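Local coordinates for structural protein ORF273 (Acidianus two-tailed virus, PDB 4ART) that is a structural protein of an archaeal virus, probably a component of the virion, whose new fold withstands heat and acid, at residues A[250-255]-A[259-264]; A[144-147]-A[152-155]; A[117-122]-A[135-140]; A[111-116]-A[193-198]; A[214-219]-A[226-231]. All coordinates share one frame; numbering follows the deposited sequence.

Contact 1 of 5, residues A[250-255]-A[259-264]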
# COMPACT_ATOMS: atom_id res chain seq x y z
N CYS A 250 1.68 22.71 5.42
CA CYS A 250 0.46 22.59 4.63
C CYS A 250 0.17 23.78 3.75
O CYS A 250 0.64 24.89 4.00
CB CYS A 250 -0.74 22.20 5.49
SG CYS A 250 -0.49 20.72 6.49
N TYR A 251 -0.53 23.52 2.64
CA TYR A 251 -0.85 24.49 1.59
C TYR A 251 -2.21 24.21 0.98
O TYR A 251 -2.67 23.06 0.95
CB TYR A 251 0.18 24.38 0.45
CG TYR A 251 1.64 24.40 0.87
CD1 TYR A 251 2.30 23.23 1.24
CD2 TYR A 251 2.38 25.59 0.82
CE1 TYR A 251 3.66 23.24 1.57
CE2 TYR A 251 3.72 25.61 1.19
CZ TYR A 251 4.36 24.43 1.52
OH TYR A 251 5.69 24.47 1.83
N GLU A 252 -2.87 25.27 0.49
CA GLU A 252 -4.15 25.16 -0.20
C GLU A 252 -3.96 25.64 -1.63
O GLU A 252 -3.23 26.61 -1.84
CB GLU A 252 -5.27 25.93 0.51
CG GLU A 252 -5.02 27.42 0.63
CD GLU A 252 -6.20 28.25 1.11
OE1 GLU A 252 -7.31 27.68 1.29
OE2 GLU A 252 -6.02 29.48 1.28
N TRP A 253 -4.55 24.93 -2.60
CA TRP A 253 -4.48 25.32 -4.01
C TRP A 253 -5.52 26.40 -4.22
O TRP A 253 -6.72 26.16 -4.02
CB TRP A 253 -4.75 24.13 -4.92
CG TRP A 253 -4.51 24.43 -6.37
CD1 TRP A 253 -5.45 24.71 -7.32
CD2 TRP A 253 -3.24 24.50 -7.03
NE1 TRP A 253 -4.84 24.92 -8.54
CE2 TRP A 253 -3.49 24.80 -8.38
CE3 TRP A 253 -1.91 24.33 -6.60
CZ2 TRP A 253 -2.45 24.94 -9.32
CZ3 TRP A 253 -0.89 24.48 -7.52
CH2 TRP A 253 -1.16 24.78 -8.87
N LYS A 254 -5.07 27.61 -4.56
CA LYS A 254 -5.97 28.73 -4.76
C LYS A 254 -5.46 29.60 -5.89
O LYS A 254 -4.43 30.26 -5.74
CB LYS A 254 -6.16 29.53 -3.46
CG LYS A 254 -7.42 30.41 -3.46
CD LYS A 254 -7.73 30.99 -2.07
CE LYS A 254 -7.40 32.46 -1.96
NZ LYS A 254 -7.55 32.95 -0.56
N ALA A 255 -6.20 29.58 -7.02
CA ALA A 255 -5.95 30.35 -8.24
C ALA A 255 -4.57 30.08 -8.87
O ALA A 255 -3.70 30.96 -8.88
CB ALA A 255 -6.15 31.84 -7.99
N ASN A 259 -0.79 28.15 -1.67
CA ASN A 259 -0.72 29.21 -0.67
C ASN A 259 -0.66 28.52 0.71
O ASN A 259 -1.42 27.58 0.96
CB ASN A 259 -1.94 30.15 -0.78
CG ASN A 259 -2.19 31.00 0.45
OD1 ASN A 259 -1.32 31.78 0.89
ND2 ASN A 259 -3.38 30.87 1.03
N LYS A 260 0.26 28.99 1.58
CA LYS A 260 0.49 28.46 2.93
C LYS A 260 -0.82 28.43 3.71
O LYS A 260 -1.66 29.30 3.53
CB LYS A 260 1.46 29.36 3.71
CG LYS A 260 2.94 29.29 3.33
CD LYS A 260 3.64 30.61 3.76
CE LYS A 260 5.16 30.62 3.73
NZ LYS A 260 5.72 30.25 2.40
N ILE A 261 -1.00 27.42 4.54
CA ILE A 261 -2.16 27.32 5.41
C ILE A 261 -1.74 26.54 6.68
O ILE A 261 -0.84 25.70 6.61
CB ILE A 261 -3.41 26.71 4.67
CG1 ILE A 261 -4.73 27.00 5.44
CG2 ILE A 261 -3.25 25.24 4.32
CD1 ILE A 261 -6.05 26.34 4.84
N ASP A 262 -2.36 26.84 7.83
CA ASP A 262 -2.12 26.09 9.05
C ASP A 262 -2.65 24.66 8.84
O ASP A 262 -3.77 24.49 8.35
CB ASP A 262 -2.80 26.72 10.26
CG ASP A 262 -2.39 26.01 11.53
OD1 ASP A 262 -1.21 26.13 11.91
OD2 ASP A 262 -3.20 25.20 12.05
N CYS A 263 -1.86 23.64 9.21
CA CYS A 263 -2.21 22.24 9.06
C CYS A 263 -3.39 21.86 9.87
O CYS A 263 -4.17 21.01 9.45
CB CYS A 263 -1.03 21.34 9.39
SG CYS A 263 0.33 21.46 8.22
N LEU A 264 -3.50 22.45 11.06
CA LEU A 264 -4.63 22.15 11.92
C LEU A 264 -5.90 22.81 11.41
O LEU A 264 -6.97 22.22 11.53
CB LEU A 264 -4.32 22.39 13.40
CG LEU A 264 -3.10 21.59 13.90
CD1 LEU A 264 -2.66 22.07 15.25
CD2 LEU A 264 -3.37 20.08 13.90
O HOH W 1 1.64 25.19 7.21
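Cys-250 and Cys-263 are joined by a disulfide, their SG atoms 2.1 Å apart and the CB-SG-SG-CB torsion 106°. It clips the start of helix 263-266 to strand 247-253, just past the hairpin with strand 258-261. Backbone hydrogen bonds hold the hairpin itself: Glu-252 and Asn-259 form a hydrogen-bonded antiparallel pair, N to O in both directions, at 2.8 Å from Glu-252 N to Asn-259 O. Nearer the disulfide, a water accepts from Cys-250 N and donates to Ile-261 O at 2.6 Å. Between polar side chains, Asn-259 ND2 gives a bent bond of 3.0 Å to the anti lone pair of Glu-252 OE2, the two side chains lying side by side with amide and carboxylate planes 40° apart. Ile-261 CG2 packs on Cys-250 CB at 4.1 Å and against the backbone of Tyr-251, whose hydroxyl bonds Asp-33 of helix 23-44. A covalent link closing the hairpin at this edge of the sheet should resist fraying at high temperature, consistent with the protein's hyperthermostability.

Contact 2 of 5, residues A[144-147]-A[152-155]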
# COMPACT_ATOMS: atom_id res chain seq x y z
N VAL A 144 1.62 14.70 0.46
CA VAL A 144 0.28 14.19 0.12
C VAL A 144 -0.53 15.28 -0.53
O VAL A 144 -0.68 16.36 0.03
CB VAL A 144 -0.47 13.53 1.33
CG1 VAL A 144 -1.70 12.74 0.86
CG2 VAL A 144 0.46 12.64 2.15
N VAL A 145 -1.01 15.01 -1.74
CA VAL A 145 -1.84 15.96 -2.48
C VAL A 145 -3.28 15.45 -2.52
O VAL A 145 -3.52 14.30 -2.92
CB VAL A 145 -1.29 16.28 -3.88
CG1 VAL A 145 -2.02 17.46 -4.50
CG2 VAL A 145 0.21 16.55 -3.84
N GLU A 146 -4.22 16.30 -2.08
CA GLU A 146 -5.65 16.04 -2.09
C GLU A 146 -6.30 16.73 -3.31
O GLU A 146 -6.16 17.94 -3.46
CB GLU A 146 -6.30 16.52 -0.76
CG GLU A 146 -7.81 16.68 -0.78
CD GLU A 146 -8.65 15.42 -0.89
OE1 GLU A 146 -8.12 14.30 -0.69
OE2 GLU A 146 -9.87 15.57 -1.16
N PHE A 147 -7.00 15.94 -4.17
CA PHE A 147 -7.70 16.46 -5.36
C PHE A 147 -9.19 16.69 -5.17
O PHE A 147 -9.84 15.94 -4.45
CB PHE A 147 -7.44 15.56 -6.57
CG PHE A 147 -6.12 15.87 -7.24
CD1 PHE A 147 -4.93 15.36 -6.74
CD2 PHE A 147 -6.07 16.73 -8.33
CE1 PHE A 147 -3.71 15.68 -7.34
CE2 PHE A 147 -4.85 17.04 -8.93
CZ PHE A 147 -3.68 16.52 -8.43
N PRO A 152 -6.85 20.10 -8.01
CA PRO A 152 -6.10 20.04 -6.76
C PRO A 152 -6.68 20.97 -5.70
O PRO A 152 -7.12 22.08 -6.02
CB PRO A 152 -4.67 20.46 -7.16
CG PRO A 152 -4.72 20.75 -8.62
CD PRO A 152 -6.14 20.88 -9.03
N GLN A 153 -6.68 20.52 -4.44
CA GLN A 153 -7.20 21.30 -3.33
C GLN A 153 -6.13 21.60 -2.27
O GLN A 153 -5.99 22.76 -1.88
CB GLN A 153 -8.38 20.59 -2.64
CG GLN A 153 -9.53 20.11 -3.53
CD GLN A 153 -10.69 19.67 -2.67
OE1 GLN A 153 -11.39 20.50 -2.08
NE2 GLN A 153 -10.88 18.37 -2.51
N TYR A 154 -5.42 20.55 -1.77
CA TYR A 154 -4.42 20.72 -0.71
C TYR A 154 -3.16 19.92 -0.88
O TYR A 154 -3.15 18.88 -1.54
CB TYR A 154 -5.03 20.41 0.68
CG TYR A 154 -6.39 21.05 0.92
CD1 TYR A 154 -6.50 22.41 1.21
CD2 TYR A 154 -7.55 20.28 0.90
CE1 TYR A 154 -7.75 23.00 1.46
CE2 TYR A 154 -8.80 20.86 1.13
CZ TYR A 154 -8.89 22.22 1.42
OH TYR A 154 -10.12 22.80 1.65
N LEU A 155 -2.09 20.39 -0.22
CA LEU A 155 -0.80 19.73 -0.12
C LEU A 155 -0.37 19.74 1.32
O LEU A 155 -0.52 20.74 2.00
CB LEU A 155 0.28 20.42 -1.02
CG LEU A 155 1.77 20.00 -0.82
CD1 LEU A 155 2.01 18.54 -1.17
CD2 LEU A 155 2.71 20.89 -1.62
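The backbones of 144-147 and 152-155 run antiparallel, their end-to-end directions 160° apart, with Val-145 and Leu-155 as a non-hydrogen-bonded pair and Glu-146 facing Tyr-154 as a hydrogen-bonded one. Glu-146 N donates to Tyr-154 O at 2.8 Å. In return Glu-146 O takes two N-H groups, from Gln-153 N at 2.8 Å and from Tyr-154 N at 3.2 Å. Two residues thus stand opposite one, which is a classic beta bulge, placed where strand 154-161 enters the central mixed sheet from its hairpin with strand 139-146. Side chains then sort by face. On that of Val-145 and Leu-155, Val-145 CG2 meets Leu-155 CD1 at 3.8 Å, and helix 23-44 packs over both through Ile-39. On the other face Glu-146 and Tyr-154 lie alongside each other, CG of the glutamate coming to the ring edge at CD2; Phe-102 of helix 99-108 touches both. Gln-153 also runs beside Glu-146, and its extended chain carries NE2 to a weak bond of 3.3 Å with Phe-147 O. Beside the turn of the hairpin, Phe-147 has CG beside its backbone N (chi1 -82°), which brings the ring back alongside Pro-152; the two meet at a slant, with Phe-147 CE2 3.7 Å from Pro-152 CG.

Contact 3 of 5, residues A[117-122]-A[135-140]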
# COMPACT_ATOMS: atom_id res chain seq x y z
N LEU A 117 14.96 1.13 6.88
CA LEU A 117 15.99 0.14 7.16
C LEU A 117 17.14 0.30 6.15
O LEU A 117 18.29 0.35 6.57
CB LEU A 117 15.40 -1.28 7.06
CG LEU A 117 16.37 -2.40 7.41
CD1 LEU A 117 16.86 -2.28 8.85
CD2 LEU A 117 15.77 -3.77 7.12
N LYS A 118 16.82 0.40 4.84
CA LYS A 118 17.81 0.58 3.77
C LYS A 118 18.61 1.87 4.04
O LYS A 118 19.84 1.84 4.04
CB LYS A 118 17.12 0.65 2.39
CG LYS A 118 18.03 1.06 1.23
CD LYS A 118 17.31 1.03 -0.11
CE LYS A 118 16.52 2.25 -0.44
NZ LYS A 118 15.64 2.02 -1.62
N PHE A 119 17.91 2.97 4.26
CA PHE A 119 18.50 4.28 4.54
C PHE A 119 19.39 4.25 5.80
O PHE A 119 20.49 4.76 5.74
CB PHE A 119 17.40 5.37 4.63
CG PHE A 119 16.55 5.58 3.37
CD1 PHE A 119 17.02 5.24 2.11
CD2 PHE A 119 15.29 6.19 3.45
CE1 PHE A 119 16.24 5.48 0.95
CE2 PHE A 119 14.52 6.43 2.28
CZ PHE A 119 15.00 6.07 1.05
N TYR A 120 18.94 3.59 6.90
CA TYR A 120 19.76 3.48 8.13
C TYR A 120 21.00 2.66 7.87
O TYR A 120 22.10 3.10 8.23
CB TYR A 120 18.97 2.90 9.34
CG TYR A 120 19.88 2.56 10.51
CD1 TYR A 120 20.24 3.53 11.44
CD2 TYR A 120 20.44 1.29 10.65
CE1 TYR A 120 21.14 3.25 12.47
CE2 TYR A 120 21.32 0.98 11.70
CZ TYR A 120 21.67 1.97 12.61
OH TYR A 120 22.55 1.67 13.62
N LEU A 121 20.84 1.44 7.28
CA LEU A 121 21.97 0.56 7.00
C LEU A 121 23.07 1.25 6.21
O LEU A 121 24.23 1.19 6.59
CB LEU A 121 21.52 -0.72 6.29
CG LEU A 121 20.77 -1.76 7.14
CD1 LEU A 121 20.15 -2.80 6.26
CD2 LEU A 121 21.66 -2.42 8.19
N GLU A 122 22.69 1.95 5.14
CA GLU A 122 23.63 2.66 4.26
C GLU A 122 24.29 3.86 4.91
O GLU A 122 25.47 4.13 4.64
CB GLU A 122 22.96 3.04 2.95
CG GLU A 122 22.71 1.80 2.14
CD GLU A 122 21.89 1.88 0.88
OE1 GLU A 122 21.38 2.96 0.51
OE2 GLU A 122 21.81 0.83 0.21
N PRO A 135 24.55 7.17 1.22
CA PRO A 135 25.04 7.32 2.59
C PRO A 135 24.77 8.64 3.30
O PRO A 135 24.89 8.65 4.52
CB PRO A 135 26.55 7.06 2.45
CG PRO A 135 26.86 7.54 1.10
CD PRO A 135 25.67 7.14 0.26
N ASN A 136 24.48 9.73 2.58
CA ASN A 136 24.33 11.07 3.21
C ASN A 136 22.87 11.61 3.33
O ASN A 136 22.62 12.81 3.54
CB ASN A 136 25.28 12.06 2.54
CG ASN A 136 26.64 11.44 2.27
OD1 ASN A 136 27.25 10.77 3.13
ND2 ASN A 136 27.13 11.57 1.06
N LEU A 137 21.93 10.68 3.21
CA LEU A 137 20.50 10.93 3.30
C LEU A 137 20.14 11.26 4.75
O LEU A 137 20.43 10.48 5.66
CB LEU A 137 19.81 9.66 2.85
CG LEU A 137 18.35 9.71 2.51
CD1 LEU A 137 18.04 10.73 1.48
CD2 LEU A 137 17.96 8.45 1.94
N LYS A 138 19.55 12.43 4.98
CA LYS A 138 19.17 12.84 6.33
C LYS A 138 17.65 12.75 6.53
O LYS A 138 17.18 12.37 7.60
CB LYS A 138 19.67 14.25 6.63
CG LYS A 138 19.54 14.67 8.10
CD LYS A 138 20.13 16.04 8.33
CE LYS A 138 19.90 16.58 9.72
NZ LYS A 138 20.90 16.03 10.69
N TYR A 139 16.87 13.09 5.48
CA TYR A 139 15.42 13.16 5.60
C TYR A 139 14.62 12.31 4.67
O TYR A 139 14.99 12.08 3.52
CB TYR A 139 14.95 14.62 5.43
CG TYR A 139 15.45 15.57 6.50
CD1 TYR A 139 14.82 15.66 7.73
CD2 TYR A 139 16.51 16.44 6.25
CE1 TYR A 139 15.25 16.56 8.71
CE2 TYR A 139 16.96 17.34 7.22
CZ TYR A 139 16.33 17.40 8.45
OH TYR A 139 16.75 18.27 9.44
N TYR A 140 13.48 11.85 5.20
CA TYR A 140 12.47 11.16 4.44
C TYR A 140 11.27 12.11 4.41
O TYR A 140 10.81 12.57 5.45
CB TYR A 140 12.09 9.78 5.02
CG TYR A 140 10.83 9.24 4.37
CD1 TYR A 140 10.87 8.61 3.14
CD2 TYR A 140 9.57 9.47 4.95
CE1 TYR A 140 9.69 8.19 2.51
CE2 TYR A 140 8.40 9.07 4.31
CZ TYR A 140 8.46 8.42 3.10
OH TYR A 140 7.27 8.00 2.55
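Helix-on-sheet packing brings Phe-119, on helix 113-123, against Leu-137, just before strand 139-146 of the central mixed sheet, and Tyr-140 within that strand. The chain leaves the helix through a connection holding the short strand 127-128 and returns into strand 139-146, and the contact between the two is buried. Its centre is a CH-pi contact: Leu-137 CD2 sits over the middle of the Phe-119 ring, 3.4 Å from the centroid and 15° off the ring normal. One methyl therefore does the touching, meeting the face as a whole, although Phe-119 CD1 is the ring atom nearest Leu-137 CD2, at 3.3 Å. In Leu-137, chi1 of -165° sets CG anti to the backbone N, placing it so that CD2 reaches the ring. Phe-119 meets Tyr-140 differently, by its edge: Phe-119 CE2 approaches Tyr-140 CD1 at 4.3 Å. The Tyr-140 hydroxyl bonds Glu-92, and Phe-90 of the adjoining strand 87-96 makes an edge-to-face pair with Phe-119, while Ile-162 touches Phe-119, Leu-137 and Tyr-140 alike. Toward the end of the helix, the carboxylate of Glu-122 is held through OE1 by Thr-134 N, and the backbone of the same residue meets the incoming chain, Glu-122 O lying 3.8 Å from Pro-135 CB.

Contact 4 of 5, residues A[111-116]-A[193-198]. With SO4 (sulfate ion), chain E.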
# COMPACT_ATOMS: atom_id res chain seq x y z
N PRO A 111 7.21 6.49 6.38
CA PRO A 111 7.92 5.79 5.31
C PRO A 111 7.83 4.30 5.51
O PRO A 111 7.66 3.80 6.62
CB PRO A 111 9.37 6.18 5.52
CG PRO A 111 9.44 6.73 6.88
CD PRO A 111 8.12 7.29 7.22
N SER A 112 7.91 3.62 4.39
CA SER A 112 7.99 2.20 4.24
C SER A 112 9.15 1.69 5.15
O SER A 112 10.20 2.34 5.21
CB SER A 112 8.29 1.92 2.77
OG SER A 112 9.42 1.09 2.62
N ILE A 113 8.94 0.54 5.83
CA ILE A 113 9.94 -0.08 6.71
C ILE A 113 11.20 -0.37 5.90
O ILE A 113 12.31 -0.05 6.34
CB ILE A 113 9.36 -1.35 7.43
CG1 ILE A 113 8.54 -0.93 8.66
CG2 ILE A 113 10.46 -2.36 7.88
CD1 ILE A 113 9.34 -0.28 9.86
N SER A 114 11.00 -0.92 4.70
CA SER A 114 12.06 -1.26 3.76
C SER A 114 12.97 -0.06 3.52
O SER A 114 14.18 -0.20 3.58
CB SER A 114 11.47 -1.75 2.43
OG SER A 114 10.71 -2.93 2.59
N ASP A 115 12.39 1.09 3.23
CA ASP A 115 13.11 2.33 2.98
C ASP A 115 13.93 2.80 4.18
O ASP A 115 15.12 3.05 4.01
CB ASP A 115 12.16 3.45 2.51
CG ASP A 115 11.79 3.39 1.03
OD1 ASP A 115 12.50 2.73 0.28
OD2 ASP A 115 10.80 4.01 0.64
N ILE A 116 13.34 2.89 5.37
CA ILE A 116 14.06 3.36 6.59
C ILE A 116 15.19 2.43 6.96
O ILE A 116 16.27 2.90 7.32
CB ILE A 116 13.12 3.61 7.81
CG1 ILE A 116 11.92 4.37 7.43
CG2 ILE A 116 13.82 4.20 9.07
CD1 ILE A 116 10.87 3.52 7.68
N ASP A 193 15.70 -10.81 7.08
CA ASP A 193 15.67 -11.29 8.46
C ASP A 193 15.51 -10.13 9.42
O ASP A 193 14.70 -10.22 10.33
CB ASP A 193 16.94 -12.10 8.83
CG ASP A 193 17.06 -13.44 8.14
OD1 ASP A 193 16.01 -14.03 7.82
OD2 ASP A 193 18.21 -13.91 7.95
N ILE A 194 16.26 -9.02 9.18
CA ILE A 194 16.16 -7.82 10.01
C ILE A 194 14.79 -7.18 9.84
O ILE A 194 14.12 -6.88 10.83
CB ILE A 194 17.33 -6.82 9.79
CG1 ILE A 194 18.68 -7.47 10.16
CG2 ILE A 194 17.13 -5.49 10.59
CD1 ILE A 194 19.83 -6.78 9.50
N GLU A 195 14.36 -7.00 8.59
CA GLU A 195 13.07 -6.41 8.25
C GLU A 195 11.89 -7.12 8.97
O GLU A 195 11.01 -6.46 9.53
CB GLU A 195 12.90 -6.40 6.71
CG GLU A 195 11.58 -5.80 6.32
CD GLU A 195 11.55 -4.91 5.11
OE1 GLU A 195 11.87 -5.38 4.00
OE2 GLU A 195 10.87 -3.87 5.23
N ARG A 196 11.90 -8.46 8.96
CA ARG A 196 10.88 -9.29 9.60
C ARG A 196 10.76 -9.00 11.12
O ARG A 196 9.65 -8.87 11.64
CB ARG A 196 11.19 -10.78 9.34
CG ARG A 196 10.16 -11.76 9.90
CD ARG A 196 10.71 -13.17 10.00
NE ARG A 196 11.39 -13.38 11.28
CZ ARG A 196 12.71 -13.42 11.46
NH1 ARG A 196 13.53 -13.31 10.42
NH2 ARG A 196 13.22 -13.59 12.68
N ILE A 197 11.91 -8.94 11.83
CA ILE A 197 11.96 -8.62 13.28
C ILE A 197 11.37 -7.22 13.58
O ILE A 197 10.57 -7.08 14.50
CB ILE A 197 13.40 -8.74 13.85
CG1 ILE A 197 13.95 -10.19 13.66
CG2 ILE A 197 13.44 -8.31 15.35
CD1 ILE A 197 15.49 -10.39 14.04
N VAL A 198 11.81 -6.20 12.81
CA VAL A 198 11.42 -4.80 12.98
C VAL A 198 9.92 -4.62 12.77
O VAL A 198 9.25 -4.01 13.62
CB VAL A 198 12.26 -3.80 12.09
CG1 VAL A 198 11.78 -2.36 12.19
CG2 VAL A 198 13.76 -3.94 12.32
S SO4 E . 7.03 -1.58 2.17
O1 SO4 E . 7.86 -1.36 3.34
O2 SO4 E . 6.60 -0.34 1.54
O3 SO4 E . 7.80 -2.36 1.19
O4 SO4 E . 5.82 -2.31 2.56
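Glu-195 reaches from helix 188-201 to Ser-114 at the start of helix 113-123. From CB the chain leaves with CG anti to the backbone N (chi1 -180°), which sets Glu-195 CG 3.9 Å from Ile-113 CG2; the bend at chi2 then turns the carboxylate to Ser-114. Glu-195 CD lies 3.3 Å from Ser-114 OG. At the tip, Glu-195 OE2 accepts from Ser-114 OG at 2.8 Å through its syn lone pair and packs close to the CG2 methyl of Ile-113. Glu-195 OE1 lies 3.1 Å from Ser-114 OG and accepts from His-219 NE2 of the second subunit, while Arg-215 of that subunit makes a long, weak ion pair with OE2. This is a helix-helix contact at the N-terminal end of helix 113-123, where Ser-112 is the N-cap, its OG accepting from Asp-115 N at 3.0 Å. A sulfate, probably from the crystallisation liquor, sits beside it, Ser-112 OG donating to sulfate O1 at 3.0 Å. Further along helix 188-201, Val-198 CG1 meets Ile-113 CD1 at 4.0 Å.

Contact 5 of 5, residues A[214-219]-A[226-231]. With SO4 (sulfate ion), chain F.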
# COMPACT_ATOMS: atom_id res chain seq x y z
N LEU A 214 0.01 -0.32 11.80
CA LEU A 214 -0.36 0.37 10.57
C LEU A 214 -1.84 0.05 10.31
O LEU A 214 -2.62 0.95 10.02
CB LEU A 214 0.46 -0.18 9.37
CG LEU A 214 1.93 0.24 9.18
CD1 LEU A 214 2.54 -0.55 8.02
CD2 LEU A 214 2.06 1.74 8.91
N ARG A 215 -2.22 -1.24 10.39
CA ARG A 215 -3.56 -1.78 10.10
C ARG A 215 -4.71 -1.30 10.98
O ARG A 215 -5.72 -0.86 10.45
CB ARG A 215 -3.51 -3.31 10.03
CG ARG A 215 -2.78 -3.82 8.77
CD ARG A 215 -2.92 -5.32 8.60
NE ARG A 215 -2.40 -5.76 7.30
CZ ARG A 215 -1.24 -6.38 7.12
NH1 ARG A 215 -0.47 -6.68 8.16
NH2 ARG A 215 -0.87 -6.77 5.91
N ILE A 216 -4.55 -1.34 12.31
CA ILE A 216 -5.60 -0.91 13.24
C ILE A 216 -6.11 0.55 13.02
O ILE A 216 -7.32 0.73 12.89
CB ILE A 216 -5.24 -1.26 14.70
CG1 ILE A 216 -5.23 -2.80 14.89
CG2 ILE A 216 -6.18 -0.55 15.67
CD1 ILE A 216 -4.60 -3.24 16.17
N PRO A 217 -5.24 1.59 12.93
CA PRO A 217 -5.77 2.94 12.67
C PRO A 217 -6.33 3.05 11.25
O PRO A 217 -7.25 3.84 11.02
CB PRO A 217 -4.56 3.86 12.95
CG PRO A 217 -3.59 3.03 13.70
CD PRO A 217 -3.78 1.64 13.14
N TYR A 218 -5.84 2.21 10.29
CA TYR A 218 -6.38 2.20 8.94
C TYR A 218 -7.82 1.67 8.99
O TYR A 218 -8.70 2.19 8.30
CB TYR A 218 -5.48 1.35 8.00
CG TYR A 218 -5.92 1.34 6.56
CD1 TYR A 218 -6.88 0.45 6.10
CD2 TYR A 218 -5.39 2.25 5.64
CE1 TYR A 218 -7.32 0.47 4.78
CE2 TYR A 218 -5.80 2.26 4.30
CZ TYR A 218 -6.77 1.37 3.88
OH TYR A 218 -7.19 1.39 2.57
N HIS A 219 -8.04 0.61 9.81
CA HIS A 219 -9.35 -0.00 9.99
C HIS A 219 -10.33 1.00 10.62
O HIS A 219 -11.48 1.08 10.19
CB HIS A 219 -9.23 -1.28 10.82
CG HIS A 219 -8.53 -2.41 10.12
ND1 HIS A 219 -8.56 -2.55 8.73
CD2 HIS A 219 -7.82 -3.44 10.64
CE1 HIS A 219 -7.87 -3.64 8.45
NE2 HIS A 219 -7.41 -4.22 9.56
N ASN A 226 -15.80 1.79 13.63
CA ASN A 226 -15.72 2.36 14.98
C ASN A 226 -15.29 1.42 16.10
O ASN A 226 -14.79 1.90 17.10
CB ASN A 226 -17.00 3.11 15.36
CG ASN A 226 -16.87 4.60 15.24
OD1 ASN A 226 -16.63 5.15 14.14
ND2 ASN A 226 -17.03 5.30 16.37
N SER A 227 -15.47 0.10 15.94
CA SER A 227 -15.08 -0.86 16.96
C SER A 227 -13.54 -0.87 17.17
O SER A 227 -13.08 -1.28 18.22
CB SER A 227 -15.60 -2.25 16.62
OG SER A 227 -14.85 -2.77 15.54
N PHE A 228 -12.79 -0.29 16.21
CA PHE A 228 -11.34 -0.17 16.23
C PHE A 228 -10.85 1.09 16.90
O PHE A 228 -9.66 1.31 16.96
CB PHE A 228 -10.74 -0.28 14.80
CG PHE A 228 -10.81 -1.67 14.22
CD1 PHE A 228 -11.94 -2.11 13.56
CD2 PHE A 228 -9.73 -2.55 14.36
CE1 PHE A 228 -12.00 -3.42 13.03
CE2 PHE A 228 -9.80 -3.85 13.86
CZ PHE A 228 -10.93 -4.27 13.19
N LYS A 229 -11.75 1.91 17.40
CA LYS A 229 -11.44 3.20 18.04
C LYS A 229 -10.48 3.08 19.22
O LYS A 229 -9.45 3.75 19.24
CB LYS A 229 -12.75 3.88 18.52
CG LYS A 229 -12.55 5.29 19.12
CD LYS A 229 -13.80 5.65 19.92
CE LYS A 229 -14.01 7.14 20.04
NZ LYS A 229 -14.88 7.48 21.21
N ASP A 230 -10.86 2.28 20.22
CA ASP A 230 -10.07 2.10 21.44
C ASP A 230 -8.63 1.72 21.14
O ASP A 230 -7.74 2.37 21.66
CB ASP A 230 -10.71 1.08 22.38
CG ASP A 230 -11.91 1.61 23.14
OD1 ASP A 230 -12.26 2.81 22.97
OD2 ASP A 230 -12.49 0.84 23.93
N ASP A 231 -8.40 0.72 20.27
CA ASP A 231 -7.05 0.30 19.90
C ASP A 231 -6.29 1.35 19.10
O ASP A 231 -5.12 1.54 19.37
CB ASP A 231 -7.07 -1.05 19.19
CG ASP A 231 -7.69 -2.18 19.99
OD1 ASP A 231 -7.69 -2.09 21.23
OD2 ASP A 231 -8.11 -3.18 19.37
S SO4 F . -3.86 -5.14 4.02
O1 SO4 F . -4.31 -5.11 5.42
O2 SO4 F . -2.47 -4.65 3.92
O3 SO4 F . -3.90 -6.49 3.49
O4 SO4 F . -4.74 -4.26 3.25
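His-219 presents its CB, rather than its imidazole, to the face of Phe-228: the methylene stands 3.7 Å from the ring centroid and only 10° off the normal, a CH-pi contact. The two rings are themselves oblique, centroids 5.1 Å apart and planes at 56°, with His-219 CD2 near Phe-228 CE2. Phe-228 turns its CG beside its own backbone N (chi1 -72°), bringing the ring to helix 210-221. Ile-216 completes the apolar patch, its CG2 lying at the edge of the phenylalanine ring and 3.7 Å from Asp-231 CB. Together these side chains join helix 210-221, kinked at Pro-217, to the 3-10 turn that opens helix 229-242. The polar atoms of His-219 have partners outside the two segments: ND1 bonds Asp-223, and NE2 bonds Glu-195 of the second subunit. Arg-215, a neighbour on the same helix, gives sulfate O1 a bond of 2.8 Å from NE, and its NH2 forms a salt bridge with Asp-211 of the second subunit beside a weak bond to sulfate O2. With both ring nitrogens engaged, the imidazole is probably fixed in its rotation, and the apolar contact within one chain probably helps place His-219 for the subunit interface.

How the contacts relate
Along the chain, contact 3 lies within the span bounded by contact 4's segments, as does contact 2, and contacts 5 and 1 follow in turn. Contacts 1 and 2, their centres about 9 Å apart, sit on neighbouring strands 247-253 and 154-161, joined by backbone bonds between Tyr-251 and Leu-155 and between Trp-253 and Gln-153. At the opposite side of the chain's centre, contacts 3 and 4 share helix 113-123, with about 12 Å between centres. Contacts 2 and 3 share one strand, 139-146, yet their centres are about 27 Å apart. The sheet runs from the disulfide-bearing edge to that strand, on which helix 113-123 packs; this helix and helices 188-201 and 210-221 reach the second subunit through contacts 4 and 5, centres about 22 Å apart.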